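PDB 4JHM: mandelate racemase / muconate lactonizing enzyme, C-terminal domain protein from Pseudovibrio sp. JE062, which is of unassigned function but belongs to the enolase superfamily, joining an enolase-type N-terminal domain to a C-terminal domain of the TIM-barrel class. Local coordinates for residues L16-E19 / N20-P23; A210-M213 / E214-W218; D227-F230 / K231-Q234; T304-Q307 / A308-H312. All coordinates share one frame; numbering follows the deposited sequence.

Interaction 1 (L16-E19 / N20-P23); sequences LADE and NAPP
D18 swings CG trans to its own backbone N (chi1 -176°), bringing the carboxylate round beside the D18 carbonyl, and chi2 then turns OD1 toward the peptides of N20 and A21. OD1 comes to 2.8 Å from N of N20. It lies as close to N of A21, but that N-H is directed elsewhere: A21 N donates to O of D18 over 3.0 Å, with an N-H...O angle of 158°. This bond closes a type I beta turn from D18 to A21. The methyl of A21 lies against D18, its CB 3.8 Å from CB of D18, and CB of N20 sits 3.3 Å from OD1. Aspartate suits the first position of such a turn because its carboxylate can face the amides that follow, whereas E19 and N20 at the corners are polar residues well placed at an exposed bend. The turn belongs to the surface loop that links strands 8-16 and 34-44, antiparallel neighbours in one sheet; behind it L16 pairs with N37 and packs on V365 and A368 of helix 362-368, while D18 touches L334.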
# COMPACT_ATOMS: atom_id res chain seq x y z
N LEU A 16 17.92 47.47 -0.57
CA LEU A 16 17.33 48.71 -0.09
C LEU A 16 16.21 48.45 0.90
O LEU A 16 15.72 47.33 1.02
CB LEU A 16 16.83 49.56 -1.26
CG LEU A 16 16.01 48.88 -2.35
CD1 LEU A 16 15.07 49.87 -3.02
CD2 LEU A 16 16.91 48.23 -3.39
N ALA A 17 15.82 49.50 1.61
CA ALA A 17 14.78 49.43 2.64
C ALA A 17 14.32 50.84 3.01
O ALA A 17 14.87 51.82 2.52
CB ALA A 17 15.30 48.69 3.86
N ASP A 18 13.33 50.93 3.89
CA ASP A 18 12.78 52.21 4.33
C ASP A 18 12.62 52.22 5.85
O ASP A 18 11.78 51.50 6.41
CB ASP A 18 11.42 52.47 3.65
CG ASP A 18 10.84 53.83 4.00
OD1 ASP A 18 10.33 53.99 5.13
OD2 ASP A 18 10.88 54.74 3.14
N GLU A 19 13.44 53.03 6.52
CA GLU A 19 13.40 53.14 7.97
C GLU A 19 12.00 53.54 8.46
O GLU A 19 11.56 53.09 9.52
CB GLU A 19 14.43 54.16 8.46
CG GLU A 19 15.87 53.80 8.15
CD GLU A 19 16.86 54.87 8.58
OE1 GLU A 19 17.99 54.50 8.97
OE2 GLU A 19 16.52 56.07 8.53
N ASN A 20 11.32 54.37 7.69
CA ASN A 20 10.02 54.91 8.08
C ASN A 20 8.86 53.97 7.74
O ASN A 20 7.70 54.32 7.94
CB ASN A 20 9.79 56.28 7.44
CG ASN A 20 10.79 57.33 7.91
OD1 ASN A 20 10.46 58.51 8.01
ND2 ASN A 20 12.01 56.90 8.20
N ALA A 21 9.18 52.79 7.22
CA ALA A 21 8.16 51.83 6.82
C ALA A 21 7.64 51.06 8.03
O ALA A 21 8.43 50.62 8.88
CB ALA A 21 8.70 50.87 5.78
N PRO A 22 6.32 50.89 8.12
CA PRO A 22 5.79 50.10 9.23
C PRO A 22 6.25 48.66 9.12
O PRO A 22 6.17 48.08 8.03
CB PRO A 22 4.27 50.20 9.04
CG PRO A 22 4.08 50.48 7.60
CD PRO A 22 5.26 51.30 7.18
N PRO A 23 6.75 48.09 10.22
CA PRO A 23 7.19 46.69 10.23
C PRO A 23 5.99 45.75 10.27
O PRO A 23 4.96 46.10 10.84
CB PRO A 23 8.00 46.60 11.52
CG PRO A 23 7.39 47.62 12.43
CD PRO A 23 6.85 48.72 11.55

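Interaction 2 (A210-M213 / E214-W218); sequences AKWM and ERHNW
From a CB that points away from E214-W218, the indole of W212 comes round beside H216, one turn further along the chain. CG, trans to the backbone N (chi1 -178°), begins a ring whose one face is covered by the imidazole. NE1 lies 3.4 Å from CE1 of H216, and CE2 is 3.5 Å from ND1, which stands over the indole; the two planes are inclined at 31°. At the far rim, CZ3 reaches CE2 of W218 at 3.8 Å, so the edge of W212 meets the face of W218 in a T-shaped pair. All this happens at the C-terminal end of helix 203-215, in the beta-alpha-beta unit between barrel strands 192-196 and 220-222. The helix stops in a Schellman motif: W218 N donates to O of M213 at 3.0 Å, and N217 takes the positive phi that asparagine tolerates well. CB of M213, a selenomethionine, packs 4.1 Å from CB of W218. Histidine suits its place because ND1 adds a second donor to O of W212, which also accepts backbone N of H216; the two arrive from opposite faces of the carbonyl plane. NE1 of W218 donates to OE1 of E183, and the W218 ring meets that of F193.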
# COMPACT_ATOMS: atom_id res chain seq x y z
N ALA A 210 -9.51 23.62 11.14
CA ALA A 210 -9.88 23.25 9.78
C ALA A 210 -11.33 22.82 9.71
O ALA A 210 -12.09 23.27 8.84
CB ALA A 210 -8.97 22.14 9.28
N LYS A 211 -11.72 21.95 10.65
CA LYS A 211 -13.11 21.51 10.77
C LYS A 211 -14.03 22.71 10.95
O LYS A 211 -15.12 22.76 10.38
CB LYS A 211 -13.28 20.56 11.95
CG LYS A 211 -12.74 19.16 11.70
CD LYS A 211 -13.39 18.16 12.64
CE LYS A 211 -12.70 16.80 12.62
NZ LYS A 211 -12.70 16.14 11.29
N TRP A 212 -13.60 23.69 11.73
CA TRP A 212 -14.38 24.90 11.93
C TRP A 212 -14.43 25.74 10.65
O TRP A 212 -15.50 26.21 10.26
CB TRP A 212 -13.81 25.72 13.08
CG TRP A 212 -14.60 26.95 13.37
CD1 TRP A 212 -15.53 27.12 14.35
CD2 TRP A 212 -14.53 28.20 12.66
NE1 TRP A 212 -16.05 28.39 14.30
CE2 TRP A 212 -15.45 29.08 13.27
CE3 TRP A 212 -13.78 28.66 11.57
CZ2 TRP A 212 -15.64 30.38 12.83
CZ3 TRP A 212 -13.97 29.95 11.14
CH2 TRP A 212 -14.89 30.80 11.76
N MSE A 213 -13.28 25.92 10.01
CA MSE A 213 -13.22 26.71 8.78
C MSE A 213 -14.03 26.01 7.73
O MSE A 213 -14.62 26.66 6.86
CB MSE A 213 -11.78 26.90 8.32
CG MSE A 213 -11.08 27.96 9.16
SE MSE A 213 -9.16 28.04 8.77
CE MSE A 213 -9.24 28.46 6.85
N GLU A 214 -14.07 24.68 7.81
CA GLU A 214 -14.83 23.85 6.86
C GLU A 214 -16.34 24.04 7.01
O GLU A 214 -17.06 24.05 6.02
CB GLU A 214 -14.46 22.37 7.05
CG GLU A 214 -15.10 21.41 6.06
CD GLU A 214 -14.94 19.95 6.48
OE1 GLU A 214 -15.05 19.65 7.69
OE2 GLU A 214 -14.71 19.09 5.59
N ARG A 215 -16.81 24.19 8.25
CA ARG A 215 -18.24 24.39 8.50
C ARG A 215 -18.71 25.73 7.97
O ARG A 215 -19.84 25.86 7.49
CB ARG A 215 -18.56 24.33 10.00
CG ARG A 215 -18.66 22.93 10.57
CD ARG A 215 -19.46 22.88 11.86
NE ARG A 215 -19.81 21.50 12.19
CZ ARG A 215 -20.92 20.87 11.78
NH1 ARG A 215 -21.13 19.61 12.14
NH2 ARG A 215 -21.82 21.50 11.03
N HIS A 216 -17.86 26.74 8.08
CA HIS A 216 -18.24 28.10 7.71
C HIS A 216 -17.70 28.48 6.33
O HIS A 216 -17.61 29.65 5.98
CB HIS A 216 -17.78 29.07 8.80
CG HIS A 216 -18.43 28.83 10.13
ND1 HIS A 216 -17.91 27.96 11.07
CD2 HIS A 216 -19.57 29.33 10.68
CE1 HIS A 216 -18.69 27.95 12.14
NE2 HIS A 216 -19.70 28.77 11.93
N ASN A 217 -17.38 27.46 5.54
CA ASN A 217 -17.05 27.63 4.12
C ASN A 217 -15.93 28.64 3.82
O ASN A 217 -15.93 29.26 2.77
CB ASN A 217 -18.32 27.98 3.33
CG ASN A 217 -19.23 26.78 3.13
OD1 ASN A 217 -18.77 25.66 2.89
ND2 ASN A 217 -20.53 27.01 3.19
N TRP A 218 -14.98 28.78 4.73
CA TRP A 218 -13.81 29.62 4.47
C TRP A 218 -13.00 29.01 3.34
O TRP A 218 -13.16 27.83 3.02
CB TRP A 218 -12.95 29.78 5.71
CG TRP A 218 -13.51 30.75 6.68
CD1 TRP A 218 -14.83 30.93 6.98
CD2 TRP A 218 -12.78 31.66 7.51
NE1 TRP A 218 -14.97 31.90 7.94
CE2 TRP A 218 -13.73 32.37 8.28
CE3 TRP A 218 -11.43 31.95 7.67
CZ2 TRP A 218 -13.36 33.35 9.19
CZ3 TRP A 218 -11.06 32.92 8.58
CH2 TRP A 218 -12.02 33.61 9.33

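Interaction 3 (D227-F230 / K231-Q234); sequences DYDF and KTYQ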
# COMPACT_ATOMS: atom_id res chain seq x y z
N ASP A 227 5.79 22.52 7.49
CA ASP A 227 5.66 21.94 6.16
C ASP A 227 6.25 20.53 6.08
O ASP A 227 5.91 19.78 5.18
CB ASP A 227 6.37 22.81 5.13
CG ASP A 227 5.52 23.95 4.66
OD1 ASP A 227 4.58 24.32 5.39
OD2 ASP A 227 5.80 24.47 3.55
N TYR A 228 7.13 20.19 7.01
CA TYR A 228 7.82 18.91 6.95
C TYR A 228 7.07 17.81 7.67
O TYR A 228 7.48 16.65 7.63
CB TYR A 228 9.24 19.04 7.50
CG TYR A 228 10.06 20.04 6.72
CD1 TYR A 228 10.47 19.75 5.42
CD2 TYR A 228 10.38 21.27 7.25
CE1 TYR A 228 11.20 20.66 4.69
CE2 TYR A 228 11.12 22.19 6.53
CZ TYR A 228 11.53 21.88 5.25
OH TYR A 228 12.25 22.79 4.52
N ASP A 229 5.98 18.17 8.34
CA ASP A 229 5.16 17.20 9.04
C ASP A 229 4.17 16.61 8.05
O ASP A 229 2.98 16.87 8.12
CB ASP A 229 4.42 17.86 10.20
CG ASP A 229 3.56 16.88 10.98
OD1 ASP A 229 3.43 15.71 10.56
OD2 ASP A 229 3.01 17.29 12.02
N PHE A 230 4.69 15.81 7.13
CA PHE A 230 3.90 15.30 6.02
C PHE A 230 2.62 14.61 6.48
O PHE A 230 1.52 14.97 6.04
CB PHE A 230 4.74 14.35 5.16
CG PHE A 230 5.98 14.98 4.57
CD1 PHE A 230 6.10 16.36 4.46
CD2 PHE A 230 7.02 14.20 4.10
CE1 PHE A 230 7.23 16.94 3.91
CE2 PHE A 230 8.16 14.77 3.55
CZ PHE A 230 8.26 16.14 3.45
N LYS A 231 2.75 13.62 7.36
CA LYS A 231 1.59 12.84 7.82
C LYS A 231 0.42 13.71 8.31
O LYS A 231 -0.75 13.39 8.08
CB LYS A 231 2.01 11.84 8.90
CG LYS A 231 2.42 10.47 8.38
CD LYS A 231 3.47 9.83 9.28
CE LYS A 231 3.39 8.32 9.28
NZ LYS A 231 2.40 7.81 10.29
N THR A 232 0.73 14.82 8.99
CA THR A 232 -0.32 15.70 9.51
C THR A 232 -1.06 16.38 8.37
O THR A 232 -2.30 16.42 8.35
CB THR A 232 0.25 16.77 10.45
OG1 THR A 232 0.77 16.14 11.63
CG2 THR A 232 -0.82 17.75 10.85
N TYR A 233 -0.30 16.93 7.42
CA TYR A 233 -0.88 17.50 6.21
C TYR A 233 -1.77 16.48 5.50
O TYR A 233 -2.90 16.79 5.10
CB TYR A 233 0.22 17.97 5.27
CG TYR A 233 0.60 19.43 5.41
CD1 TYR A 233 -0.09 20.41 4.70
CD2 TYR A 233 1.67 19.83 6.20
CE1 TYR A 233 0.26 21.74 4.81
CE2 TYR A 233 2.02 21.16 6.31
CZ TYR A 233 1.31 22.12 5.61
OH TYR A 233 1.64 23.45 5.69
N GLN A 234 -1.27 15.26 5.35
CA GLN A 234 -2.04 14.18 4.73
C GLN A 234 -3.39 13.99 5.41
O GLN A 234 -4.41 13.76 4.75
CB GLN A 234 -1.26 12.87 4.75
CG GLN A 234 -0.12 12.83 3.75
CD GLN A 234 0.61 11.50 3.74
OE1 GLN A 234 1.04 11.01 4.79
NE2 GLN A 234 0.77 10.90 2.57
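D229 and T232 form the close-knit part of this contact, a carboxylate gripping the first turn of a helix. With CG trans to the backbone N (chi1 -179°), D229 lays OD1 3.2 Å from N of T232 and OD2 2.5 Å from OG1 of T232; the threonine donates both bonds, each reaching the carboxylate from above its plane. Threonine suits the spot by adding a hydroxyl donor to its amide. The Y233 ring leans on the loop: O of D229 lies at its edge, in plane, CE2 is 3.7 Å from CA of D227, and OH comes 3.1 Å from OD1 of D227. That carboxylate stands nearly perpendicular to the ring, at 88°, and its OD1 accepts from H247 N. The F230 ring, buried too, has O of Y228 over one face and meets H259 of a neighbouring subunit edge-to-face. Looser is the side of K231 and Q234. K231 is exposed, and its long, bent chain leads away until NZ bonds to O of L261 in another neighbouring subunit; Q234 bonds through NE2 to T263. This is a classical aspartate N-cap, entered through an inverse gamma turn centred on D229, and it starts helix 230-239 after barrel strand 220-222.

Interaction 4 (T304-Q307 / A308-H312); sequences TLTQ and AANLH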
# COMPACT_ATOMS: atom_id res chain seq x y z
N THR A 304 6.95 45.28 -5.71
CA THR A 304 6.30 45.19 -7.02
C THR A 304 6.99 44.21 -7.97
O THR A 304 6.31 43.50 -8.73
CB THR A 304 6.17 46.57 -7.69
OG1 THR A 304 7.23 47.41 -7.26
CG2 THR A 304 4.83 47.21 -7.33
N LEU A 305 8.31 44.16 -7.93
CA LEU A 305 9.05 43.19 -8.74
C LEU A 305 8.70 41.76 -8.35
O LEU A 305 8.43 40.92 -9.21
CB LEU A 305 10.56 43.41 -8.61
CG LEU A 305 11.16 44.31 -9.69
CD1 LEU A 305 12.60 44.67 -9.35
CD2 LEU A 305 11.08 43.61 -11.04
N THR A 306 8.69 41.49 -7.05
CA THR A 306 8.24 40.19 -6.55
C THR A 306 6.79 39.96 -6.97
O THR A 306 6.42 38.87 -7.37
CB THR A 306 8.34 40.10 -5.02
OG1 THR A 306 9.71 39.93 -4.63
CG2 THR A 306 7.52 38.93 -4.51
N GLN A 307 5.98 41.01 -6.87
CA GLN A 307 4.57 40.92 -7.23
C GLN A 307 4.41 40.57 -8.70
O GLN A 307 3.64 39.69 -9.04
CB GLN A 307 3.86 42.24 -6.92
CG GLN A 307 3.84 42.62 -5.45
CD GLN A 307 3.18 43.96 -5.20
OE1 GLN A 307 2.18 44.30 -5.84
NE2 GLN A 307 3.73 44.73 -4.27
N ALA A 308 5.13 41.28 -9.56
CA ALA A 308 4.97 41.14 -11.01
C ALA A 308 5.42 39.78 -11.52
O ALA A 308 4.74 39.15 -12.32
CB ALA A 308 5.73 42.25 -11.73
N ALA A 309 6.58 39.33 -11.04
CA ALA A 309 7.16 38.05 -11.46
C ALA A 309 6.15 36.92 -11.34
O ALA A 309 5.99 36.12 -12.26
CB ALA A 309 8.39 37.74 -10.63
N ASN A 310 5.47 36.86 -10.20
CA ASN A 310 4.46 35.85 -9.95
C ASN A 310 3.18 36.12 -10.74
O ASN A 310 2.60 35.21 -11.34
CB ASN A 310 4.12 35.79 -8.46
CG ASN A 310 5.32 35.39 -7.60
OD1 ASN A 310 5.71 34.22 -7.56
ND2 ASN A 310 5.90 36.36 -6.91
N LEU A 311 2.75 37.37 -10.75
CA LEU A 311 1.52 37.73 -11.44
C LEU A 311 1.57 37.27 -12.89
O LEU A 311 0.58 36.77 -13.44
CB LEU A 311 1.28 39.24 -11.37
CG LEU A 311 0.15 39.78 -12.25
CD1 LEU A 311 -1.18 39.09 -11.96
CD2 LEU A 311 0.01 41.28 -12.08
N HIS A 312 2.73 37.43 -13.52
CA HIS A 312 2.89 37.10 -14.93
C HIS A 312 2.69 35.61 -15.17
O HIS A 312 1.94 35.20 -16.06
CB HIS A 312 4.26 37.54 -15.43
CG HIS A 312 4.29 38.96 -15.89
ND1 HIS A 312 3.73 39.37 -17.08
CD2 HIS A 312 4.81 40.08 -15.33
CE1 HIS A 312 3.90 40.67 -17.23
NE2 HIS A 312 4.55 41.12 -16.18
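The flat amide of N310 runs alongside T306, the two side chains pointing the same way, with CG2 of T306 3.9 Å from ND2. ND2 donates to O of T306 over 2.6 Å, a bond bent to 131° at the hydrogen, the acceptor lying 26° out of the amide plane. CG of N310, trans to its carbonyl carbon (chi1 -62°), leads the amide back along the helix to that carbonyl. ND2 also donates to OD1 of D272 and OD1 accepts from A273 N, so both ends of the buried amide are satisfied, and these bonds together fix its rotation. The other amide, that of Q307, extends away from A308-H312, and its NE2 bonds to O of G302, just before the helix. N310 and Q307 lie on helix 304-316 of the TIM-barrel domain, which precedes strand 323-326; all residues of the contact are buried. L305 packs on L51 and A53 of strand 50-58, an apolar residue facing another domain's sheet. Backbone i to i+4 bonds flank the N310 step, A309 N to O of L305 and L311 N to O of Q307, each 3.0 Å, while O of T306 is met by ND2 of N310. A308 and A309 are small residues in close quarters, A308 touching V358 and A309 meeting I279 of helix 279-291. L311, larger and apolar, turns its side chain onto F323 of strand 323-326.

How the interactions relate
The four contacts follow one another along the chain without touching, and fall into two pairs. Interactions 2 and 3 lie with their centres about 20 Å apart and nearest atoms about 9 Å apart, on successive helices of the barrel: E214 reaches D241, just past helix 230-239, while D229 and T232 touch P203 at the start of helix 203-215. Both also face neighbouring subunits. Interactions 1 and 4 have centres about 20 Å and nearest atoms about 8 Å apart, and meet the same loop, L16 and D18 through L334, T304 through F332 and S336. Interaction 1 is superficial, whereas the centre of interaction 4 lies about 8 Å from that of the chain.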